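Local coordinates for malonyl CoA-acyl carrier protein transacylase (Clostridium perfringens, PDB 3PTW) that probably catalyses transfer of the malonyl group from coenzyme A to acyl carrier protein, supplying the extender unit for fatty acid synthesis, at residues P205-L210 / S247-P252; K118-A123 / A196-S201; Y152-G157 / C200-P205. All coordinates share one frame; numbering follows the deposited sequence.

Contact 1: residues P205-L210 / S247-P252; sequences PAAEKL and SQVKKP
Ala207 and Val249 bring the two backbones nearest to each other, with CA atoms 6.4 Å apart. Segment 205-210 is regular helix, the early turns of 204-214; segment 247-252 runs from the weakly bonded last part of helix 241-248 into loop, with Lys250 N bonding back to Ser247 O. No hydrogen bond crosses, so the meeting depends on apolar surface. Val249 does most of the work by pushing its two methyls at different points of the helix. CG2 rests on the backbone of the helix itself, 3.9 Å from Ala207 CA, and lies 4.0 Å from Ala207 CB. CG1, placed beside its own backbone N by a chi1 of -49°, reaches Leu210 CD2 at 3.8 Å, one turn further along. Ala207 CB also takes the aliphatic part of Lys250: CE passes it at 4.0 Å, the chain running out extended so that NZ can bond to Gln204 OE1 on the same helix. Arg116 and Met120 of helix 106-122 also touch Val249, and Tyr95 meets Leu210. Beside this apolar patch the Gln248 carbonyl accepts a bond from His199 ND1, while the Gln248 side chain bonds Ser91 O through NE2 and Arg116 through OE1. Such a glutamine carbonyl behind the histidine is consistent with the Ser-His dyad site of malonyltransferases in the acyl transferase fold.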
loop_
_atom_site.group_PDB
_atom_site.type_symbol
_atom_site.label_atom_id
_atom_site.label_comp_id
_atom_site.label_asym_id
_atom_site.label_seq_id
_atom_site.Cartn_x
_atom_site.Cartn_y
_atom_site.Cartn_z
ATOM N N PRO A 205 6.526 -18.611 3.987
ATOM C CA PRO A 205 5.327 -19.465 4.119
ATOM C C PRO A 205 4.019 -18.767 3.743
ATOM O O PRO A 205 3.095 -19.419 3.245
ATOM C CB PRO A 205 5.322 -19.842 5.607
ATOM C CG PRO A 205 6.750 -19.644 6.059
ATOM C CD PRO A 205 7.197 -18.440 5.292
ATOM N N ALA A 206 3.938 -17.459 3.971
ATOM C CA ALA A 206 2.798 -16.669 3.490
ATOM C C ALA A 206 2.769 -16.505 1.968
ATOM O O ALA A 206 1.691 -16.420 1.385
ATOM C CB ALA A 206 2.774 -15.311 4.157
ATOM N N ALA A 207 3.935 -16.413 1.331
ATOM C CA ALA A 207 3.990 -16.288 -0.125
ATOM C C ALA A 207 3.426 -17.546 -0.785
ATOM O O ALA A 207 2.602 -17.453 -1.688
ATOM C CB ALA A 207 5.423 -16.005 -0.618
ATOM N N GLU A 208 3.873 -18.714 -0.319
ATOM C CA GLU A 208 3.355 -20.012 -0.799
ATOM C C GLU A 208 1.833 -20.161 -0.621
ATOM O O GLU A 208 1.138 -20.643 -1.526
ATOM C CB GLU A 208 4.093 -21.181 -0.119
ATOM C CG GLU A 208 5.609 -21.136 -0.306
ATOM C CD GLU A 208 6.347 -22.274 0.398
ATOM O OE1 GLU A 208 5.690 -23.132 1.025
ATOM O OE2 GLU A 208 7.600 -22.309 0.317
ATOM N N LYS A 209 1.314 -19.741 0.531
ATOM C CA LYS A 209 -0.135 -19.821 0.781
ATOM C C LYS A 209 -0.918 -18.844 -0.086
ATOM O O LYS A 209 -2.005 -19.158 -0.554
ATOM C CB LYS A 209 -0.460 -19.582 2.253
ATOM C CG LYS A 209 -0.204 -20.786 3.153
ATOM C CD LYS A 209 -0.571 -20.432 4.596
ATOM C CE LYS A 209 0.092 -21.360 5.603
ATOM N NZ LYS A 209 -0.844 -22.384 6.122
ATOM N N LEU A 210 -0.344 -17.668 -0.304
ATOM C CA LEU A 210 -0.960 -16.648 -1.138
ATOM C C LEU A 210 -0.967 -17.091 -2.608
ATOM O O LEU A 210 -1.982 -16.931 -3.305
ATOM C CB LEU A 210 -0.240 -15.314 -0.954
ATOM C CG LEU A 210 -0.691 -14.114 -1.783
ATOM C CD1 LEU A 210 -2.164 -13.781 -1.506
ATOM C CD2 LEU A 210 0.235 -12.919 -1.502
ATOM N N SER A 247 5.871 -12.769 -4.625
ATOM C CA SER A 247 7.107 -12.078 -4.222
ATOM C C SER A 247 6.914 -10.850 -3.303
ATOM O O SER A 247 7.708 -10.623 -2.387
ATOM C CB SER A 247 7.885 -11.645 -5.470
ATOM O OG SER A 247 8.305 -12.766 -6.218
ATOM N N GLN A 248 5.860 -10.065 -3.546
ATOM C CA GLN A 248 5.637 -8.791 -2.847
ATOM C C GLN A 248 5.686 -8.883 -1.317
ATOM O O GLN A 248 6.264 -7.998 -0.656
ATOM C CB GLN A 248 4.310 -8.146 -3.300
ATOM C CG GLN A 248 4.150 -6.687 -2.866
ATOM C CD GLN A 248 2.700 -6.240 -2.784
ATOM O OE1 GLN A 248 1.822 -6.996 -2.330
ATOM N NE2 GLN A 248 2.440 -5.008 -3.200
ATOM N N VAL A 249 5.066 -9.923 -0.750
ATOM C CA VAL A 249 5.009 -10.060 0.711
ATOM C C VAL A 249 6.376 -10.432 1.320
ATOM O O VAL A 249 6.624 -10.207 2.498
ATOM C CB VAL A 249 3.903 -11.062 1.175
ATOM C CG1 VAL A 249 2.569 -10.751 0.489
ATOM C CG2 VAL A 249 4.320 -12.516 0.917
ATOM N N LYS A 250 7.273 -10.963 0.510
ATOM C CA LYS A 250 8.550 -11.463 1.043
ATOM C C LYS A 250 9.795 -10.724 0.519
ATOM O O LYS A 250 10.908 -11.071 0.906
ATOM C CB LYS A 250 8.675 -12.961 0.790
ATOM C CG LYS A 250 8.629 -13.335 -0.684
ATOM C CD LYS A 250 9.433 -14.578 -0.938
ATOM C CE LYS A 250 8.982 -15.265 -2.200
ATOM N NZ LYS A 250 9.882 -16.400 -2.478
ATOM N N LYS A 251 9.575 -9.713 -0.337
ATOM C CA LYS A 251 10.621 -8.897 -0.975
ATOM C C LYS A 251 10.437 -7.401 -0.657
ATOM O O LYS A 251 9.357 -6.992 -0.249
ATOM C CB LYS A 251 10.595 -9.084 -2.503
ATOM C CG LYS A 251 11.096 -10.437 -3.017
ATOM C CD LYS A 251 12.460 -10.711 -2.464
ATOM C CE LYS A 251 13.017 -12.081 -2.837
ATOM N NZ LYS A 251 14.411 -12.074 -2.301
ATOM N N PRO A 252 11.480 -6.578 -0.886
ATOM C CA PRO A 252 11.411 -5.149 -0.645
ATOM C C PRO A 252 10.292 -4.452 -1.430
ATOM O O PRO A 252 10.072 -4.759 -2.604
ATOM C CB PRO A 252 12.781 -4.649 -1.156
ATOM C CG PRO A 252 13.683 -5.798 -0.939
ATOM C CD PRO A 252 12.840 -6.988 -1.292
#

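Contact 2: residues K118-A123 / A196-S201; sequences KFMQEA and APFHCS
The terminal methyl of Met120 sits over one face of the Phe198 ring, CE lying 3.9 Å from the ring centroid and 15° off its normal, a CH-pi contact displaced toward the rim. SD stands above the same ring at 5.0 Å from the centroid, a more distant Met-aromatic contact. A bend at chi3 (80°) folds the end of the methionine over the ring, while its CB approaches from the same side, out beyond the rim, 3.5 Å from Phe198 CE1. Met120 O lies in the ring plane at its edge, 3.6 Å from Phe198 CE1, so one residue meets both the face and the rim. Gln121 adds its amide, turned 76° from the ring plane, with NE2 3.7 Å from Phe198 CZ, and OE1 4.0 Å from the methyl CB of Ala196. NE2 also makes a weak hydrogen bond to Thr59 OG1, outside the contact. Behind the ring the loop is tightly turned. Pro197 centres an inverse gamma turn closed by Phe198 N to Ala196 O; overlapping it, a type II turn runs from Pro197 to Cys200, with His199 at its third position. Ser169 OG holds the Phe198 carbonyl, Leu203 packs on both Met120 and Phe198, and Gln11 touches the ring. Helix 106-122 is thus joined to the turn that carries His199, the residue that probably pairs with Ser91 in catalysis. With no hydrogen bond between helix and loop, dispersion and CH-pi contact position the Phe198 ring by shape, while polar bonds hold its backbone.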
loop_
_atom_site.group_PDB
_atom_site.type_symbol
_atom_site.label_atom_id
_atom_site.label_comp_id
_atom_site.label_asym_id
_atom_site.label_seq_id
_atom_site.Cartn_x
_atom_site.Cartn_y
_atom_site.Cartn_z
ATOM N N LYS A 118 -4.134 -12.594 6.789
ATOM C CA LYS A 118 -4.055 -13.752 7.676
ATOM C C LYS A 118 -2.698 -14.441 7.527
ATOM O O LYS A 118 -2.009 -14.712 8.531
ATOM C CB LYS A 118 -5.175 -14.733 7.318
ATOM C CG LYS A 118 -5.454 -15.855 8.314
ATOM C CD LYS A 118 -6.371 -16.933 7.683
ATOM C CE LYS A 118 -7.858 -16.506 7.529
ATOM N NZ LYS A 118 -8.268 -15.683 6.318
ATOM N N PHE A 119 -2.305 -14.709 6.278
ATOM C CA PHE A 119 -1.067 -15.447 6.020
ATOM C C PHE A 119 0.168 -14.654 6.467
ATOM O O PHE A 119 1.094 -15.215 7.081
ATOM C CB PHE A 119 -0.932 -15.852 4.539
ATOM C CG PHE A 119 -2.104 -16.633 3.991
ATOM C CD1 PHE A 119 -2.837 -17.509 4.795
ATOM C CD2 PHE A 119 -2.456 -16.508 2.644
ATOM C CE1 PHE A 119 -3.920 -18.234 4.279
ATOM C CE2 PHE A 119 -3.533 -17.223 2.114
ATOM C CZ PHE A 119 -4.268 -18.092 2.935
ATOM N N MET A 120 0.179 -13.354 6.167
ATOM C CA MET A 120 1.306 -12.507 6.552
ATOM C C MET A 120 1.480 -12.433 8.073
ATOM O O MET A 120 2.611 -12.463 8.575
ATOM C CB MET A 120 1.173 -11.107 5.962
ATOM C CG MET A 120 1.369 -11.058 4.448
ATOM S SD MET A 120 0.987 -9.444 3.745
ATOM C CE MET A 120 2.494 -8.555 4.117
ATOM N N GLN A 121 0.359 -12.347 8.797
ATOM C CA GLN A 121 0.402 -12.235 10.254
ATOM C C GLN A 121 0.842 -13.540 10.917
ATOM O O GLN A 121 1.586 -13.513 11.903
ATOM C CB GLN A 121 -0.950 -11.779 10.813
ATOM C CG GLN A 121 -0.906 -11.129 12.227
ATOM C CD GLN A 121 0.147 -10.015 12.367
ATOM O OE1 GLN A 121 0.906 -9.982 13.340
ATOM N NE2 GLN A 121 0.202 -9.117 11.394
ATOM N N GLU A 122 0.396 -14.663 10.358
ATOM C CA GLU A 122 0.635 -15.992 10.930
ATOM C C GLU A 122 1.955 -16.655 10.517
ATOM O O GLU A 122 2.328 -17.661 11.100
ATOM C CB GLU A 122 -0.523 -16.933 10.585
ATOM C CG GLU A 122 -1.844 -16.577 11.247
ATOM C CD GLU A 122 -2.972 -17.545 10.883
ATOM O OE1 GLU A 122 -2.835 -18.287 9.878
ATOM O OE2 GLU A 122 -3.996 -17.561 11.602
ATOM N N ALA A 123 2.644 -16.105 9.516
ATOM C CA ALA A 123 3.857 -16.732 8.955
ATOM C C ALA A 123 4.952 -16.966 9.995
ATOM O O ALA A 123 5.558 -18.035 10.045
ATOM C CB ALA A 123 4.409 -15.903 7.788
ATOM N N ALA A 196 5.375 -8.520 13.111
ATOM C CA ALA A 196 5.585 -9.410 11.971
ATOM C C ALA A 196 6.608 -8.835 11.000
ATOM O O ALA A 196 6.483 -7.687 10.602
ATOM C CB ALA A 196 4.275 -9.688 11.258
ATOM N N PRO A 197 7.614 -9.640 10.607
ATOM C CA PRO A 197 8.679 -9.187 9.708
ATOM C C PRO A 197 8.241 -9.138 8.250
ATOM O O PRO A 197 8.730 -9.923 7.420
ATOM C CB PRO A 197 9.778 -10.228 9.913
ATOM C CG PRO A 197 9.067 -11.463 10.313
ATOM C CD PRO A 197 7.814 -11.037 11.041
ATOM N N PHE A 198 7.319 -8.221 7.941
ATOM C CA PHE A 198 6.821 -8.097 6.584
ATOM C C PHE A 198 7.967 -7.816 5.603
ATOM O O PHE A 198 8.957 -7.165 5.945
ATOM C CB PHE A 198 5.764 -6.988 6.480
ATOM C CG PHE A 198 4.454 -7.301 7.164
ATOM C CD1 PHE A 198 4.095 -8.602 7.500
ATOM C CD2 PHE A 198 3.545 -6.274 7.424
ATOM C CE1 PHE A 198 2.868 -8.871 8.131
ATOM C CE2 PHE A 198 2.315 -6.531 8.033
ATOM C CZ PHE A 198 1.977 -7.834 8.393
ATOM N N HIS A 199 7.819 -8.339 4.390
ATOM C CA HIS A 199 8.701 -8.058 3.261
ATOM C C HIS A 199 10.134 -8.539 3.365
ATOM O O HIS A 199 11.033 -7.978 2.736
ATOM C CB HIS A 199 8.631 -6.581 2.885
ATOM C CG HIS A 199 7.234 -6.096 2.652
ATOM N ND1 HIS A 199 6.493 -6.473 1.553
ATOM C CD2 HIS A 199 6.441 -5.275 3.384
ATOM C CE1 HIS A 199 5.302 -5.896 1.616
ATOM N NE2 HIS A 199 5.247 -5.163 2.717
ATOM N N CYS A 200 10.352 -9.579 4.166
ATOM C CA CYS A 200 11.615 -10.318 4.100
ATOM C C CYS A 200 11.344 -11.799 3.855
ATOM O O CYS A 200 10.194 -12.247 3.870
ATOM C CB CYS A 200 12.480 -10.116 5.355
ATOM S SG CYS A 200 11.850 -10.921 6.829
ATOM N N SER A 201 12.420 -12.540 3.622
ATOM C CA SER A 201 12.365 -13.969 3.334
ATOM C C SER A 201 11.637 -14.803 4.410
ATOM O O SER A 201 11.218 -15.931 4.147
ATOM C CB SER A 201 13.785 -14.501 3.125
ATOM O OG SER A 201 14.470 -14.562 4.368
#

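Contact 3: residues Y152-G157 / C200-P205; sequences YGIVEG and CSMLQP
This is a mixed contact near the surface, a two-bond carboxylate grip beside an apolar patch, where Glu156 on the edge strand 155-162 of the small four-stranded antiparallel sheet holds Ser201, in the short 3-10 turn just before helix 204-214. Both carboxylate oxygens are used. Ser201 N donates to Glu156 OE1 at 2.9 Å with an angle of 155°, and Ser201 OG donates to Glu156 OE2 at 3.0 Å; each donor approaches from above the carboxylate plane, some 40° out of it. The glutamate reaches across on an extended chain, and a chi1 of 73° brings the Ser201 hydroxyl round to the second oxygen. Two donors on one carboxylate fix its rotation and would probably steady its negative charge. Cys200 CB lies 3.3 Å from Glu156 OE1, while its SG accepts a long bond, 3.6 Å, from Met202 N and so helps shape the 3-10 turn. Beside the polar pair, Ile154 CD1 packs 4.0 Å from Met202 CG, with the two side chains lying alongside each other and pointing opposite ways. Within the sheet, the Glu156 backbone pairs with Ser169 of the neighbouring antiparallel strand 165-169; Met202 also touches Glu171. The join is between the small ferredoxin-like subdomain and the large alpha/beta subdomain, the two-part architecture of the acyl transferase fold.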
loop_
_atom_site.group_PDB
_atom_site.type_symbol
_atom_site.label_atom_id
_atom_site.label_comp_id
_atom_site.label_asym_id
_atom_site.label_seq_id
_atom_site.Cartn_x
_atom_site.Cartn_y
_atom_site.Cartn_z
ATOM N N TYR A 152 24.018 -12.304 12.707
ATOM C CA TYR A 152 23.224 -12.386 13.935
ATOM C C TYR A 152 21.827 -12.887 13.636
ATOM O O TYR A 152 21.003 -13.069 14.543
ATOM C CB TYR A 152 23.191 -11.037 14.658
ATOM C CG TYR A 152 24.555 -10.593 15.132
ATOM C CD1 TYR A 152 25.112 -11.115 16.309
ATOM C CD2 TYR A 152 25.306 -9.672 14.398
ATOM C CE1 TYR A 152 26.371 -10.720 16.750
ATOM C CE2 TYR A 152 26.579 -9.268 14.830
ATOM C CZ TYR A 152 27.100 -9.794 16.004
ATOM O OH TYR A 152 28.346 -9.403 16.443
ATOM N N GLY A 153 21.574 -13.125 12.357
ATOM C CA GLY A 153 20.274 -13.589 11.902
ATOM C C GLY A 153 19.739 -12.730 10.779
ATOM O O GLY A 153 20.412 -11.790 10.327
ATOM N N ILE A 154 18.516 -13.043 10.347
ATOM C CA ILE A 154 17.937 -12.442 9.144
ATOM C C ILE A 154 17.605 -10.959 9.266
ATOM O O ILE A 154 16.780 -10.546 10.089
ATOM C CB ILE A 154 16.697 -13.233 8.651
ATOM C CG1 ILE A 154 17.148 -14.586 8.072
ATOM C CG2 ILE A 154 15.884 -12.400 7.626
ATOM C CD1 ILE A 154 16.048 -15.611 7.937
ATOM N N VAL A 155 18.264 -10.162 8.432
ATOM C CA VAL A 155 17.880 -8.765 8.233
ATOM C C VAL A 155 17.985 -8.413 6.744
ATOM O O VAL A 155 18.991 -8.699 6.082
ATOM C CB VAL A 155 18.685 -7.803 9.157
ATOM C CG1 VAL A 155 20.149 -8.199 9.201
ATOM C CG2 VAL A 155 18.505 -6.347 8.759
ATOM N N GLU A 156 16.921 -7.810 6.232
ATOM C CA GLU A 156 16.784 -7.511 4.820
ATOM C C GLU A 156 16.063 -6.166 4.680
ATOM O O GLU A 156 15.355 -5.737 5.601
ATOM C CB GLU A 156 15.978 -8.635 4.125
ATOM C CG GLU A 156 16.619 -10.052 4.203
ATOM C CD GLU A 156 15.794 -11.153 3.520
ATOM O OE1 GLU A 156 14.677 -10.867 3.029
ATOM O OE2 GLU A 156 16.260 -12.319 3.477
ATOM N N GLY A 157 16.265 -5.483 3.550
ATOM C CA GLY A 157 15.471 -4.289 3.240
ATOM C C GLY A 157 14.011 -4.691 3.050
ATOM O O GLY A 157 13.729 -5.721 2.437
ATOM N N CYS A 200 10.352 -9.579 4.166
ATOM C CA CYS A 200 11.615 -10.318 4.100
ATOM C C CYS A 200 11.344 -11.799 3.855
ATOM O O CYS A 200 10.194 -12.247 3.870
ATOM C CB CYS A 200 12.480 -10.116 5.355
ATOM S SG CYS A 200 11.850 -10.921 6.829
ATOM N N SER A 201 12.420 -12.540 3.622
ATOM C CA SER A 201 12.365 -13.969 3.334
ATOM C C SER A 201 11.637 -14.803 4.410
ATOM O O SER A 201 11.218 -15.931 4.147
ATOM C CB SER A 201 13.785 -14.501 3.125
ATOM O OG SER A 201 14.470 -14.562 4.368
ATOM N N MET A 202 11.479 -14.251 5.613
ATOM C CA MET A 202 10.776 -14.970 6.683
ATOM C C MET A 202 9.300 -15.163 6.386
ATOM O O MET A 202 8.648 -15.995 7.013
ATOM C CB MET A 202 10.943 -14.260 8.029
ATOM C CG MET A 202 12.362 -14.301 8.566
ATOM S SD MET A 202 12.559 -13.241 10.001
ATOM C CE MET A 202 11.862 -14.293 11.287
ATOM N N LEU A 203 8.768 -14.385 5.442
ATOM C CA LEU A 203 7.376 -14.538 5.043
ATOM C C LEU A 203 7.200 -15.508 3.892
ATOM O O LEU A 203 6.152 -15.539 3.262
ATOM C CB LEU A 203 6.727 -13.185 4.724
ATOM C CG LEU A 203 5.724 -12.711 5.776
ATOM C CD1 LEU A 203 6.409 -12.472 7.118
ATOM C CD2 LEU A 203 4.982 -11.453 5.307
ATOM N N GLN A 204 8.235 -16.296 3.616
ATOM C CA GLN A 204 8.171 -17.346 2.598
ATOM C C GLN A 204 6.909 -18.220 2.745
ATOM O O GLN A 204 6.274 -18.517 1.742
ATOM C CB GLN A 204 9.461 -18.192 2.614
ATOM C CG GLN A 204 9.510 -19.364 1.626
ATOM C CD GLN A 204 9.438 -18.926 0.162
ATOM O OE1 GLN A 204 9.915 -17.846 -0.211
ATOM N NE2 GLN A 204 8.837 -19.767 -0.671
ATOM N N PRO A 205 6.526 -18.611 3.987
ATOM C CA PRO A 205 5.327 -19.465 4.119
ATOM C C PRO A 205 4.019 -18.767 3.743
ATOM O O PRO A 205 3.095 -19.419 3.245
ATOM C CB PRO A 205 5.322 -19.842 5.607
ATOM C CG PRO A 205 6.750 -19.644 6.059
ATOM C CD PRO A 205 7.197 -18.440 5.292
#

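The three contacts follow one run of chain, 196-210, as it passes between the two subdomains. Contact 2 holds its start against helix 106-122, contact 3 ties its middle to the edge strand of the small sheet, and contact 1 sets its helix beside the turn at 247-252. Contacts 1 and 2 have centres about 8 Å apart, contacts 2 and 3 about 9 Å, and contacts 1 and 3 about 11 Å. Leu203 links all three: its CD2 lies 3.5 Å from Val249 O and 3.7 Å from both Met120 CG and Phe198 CD1. Contacts 1 and 2 meet at His199, whose side chain touches Ser91, in the GxSxG motif of the probable active site.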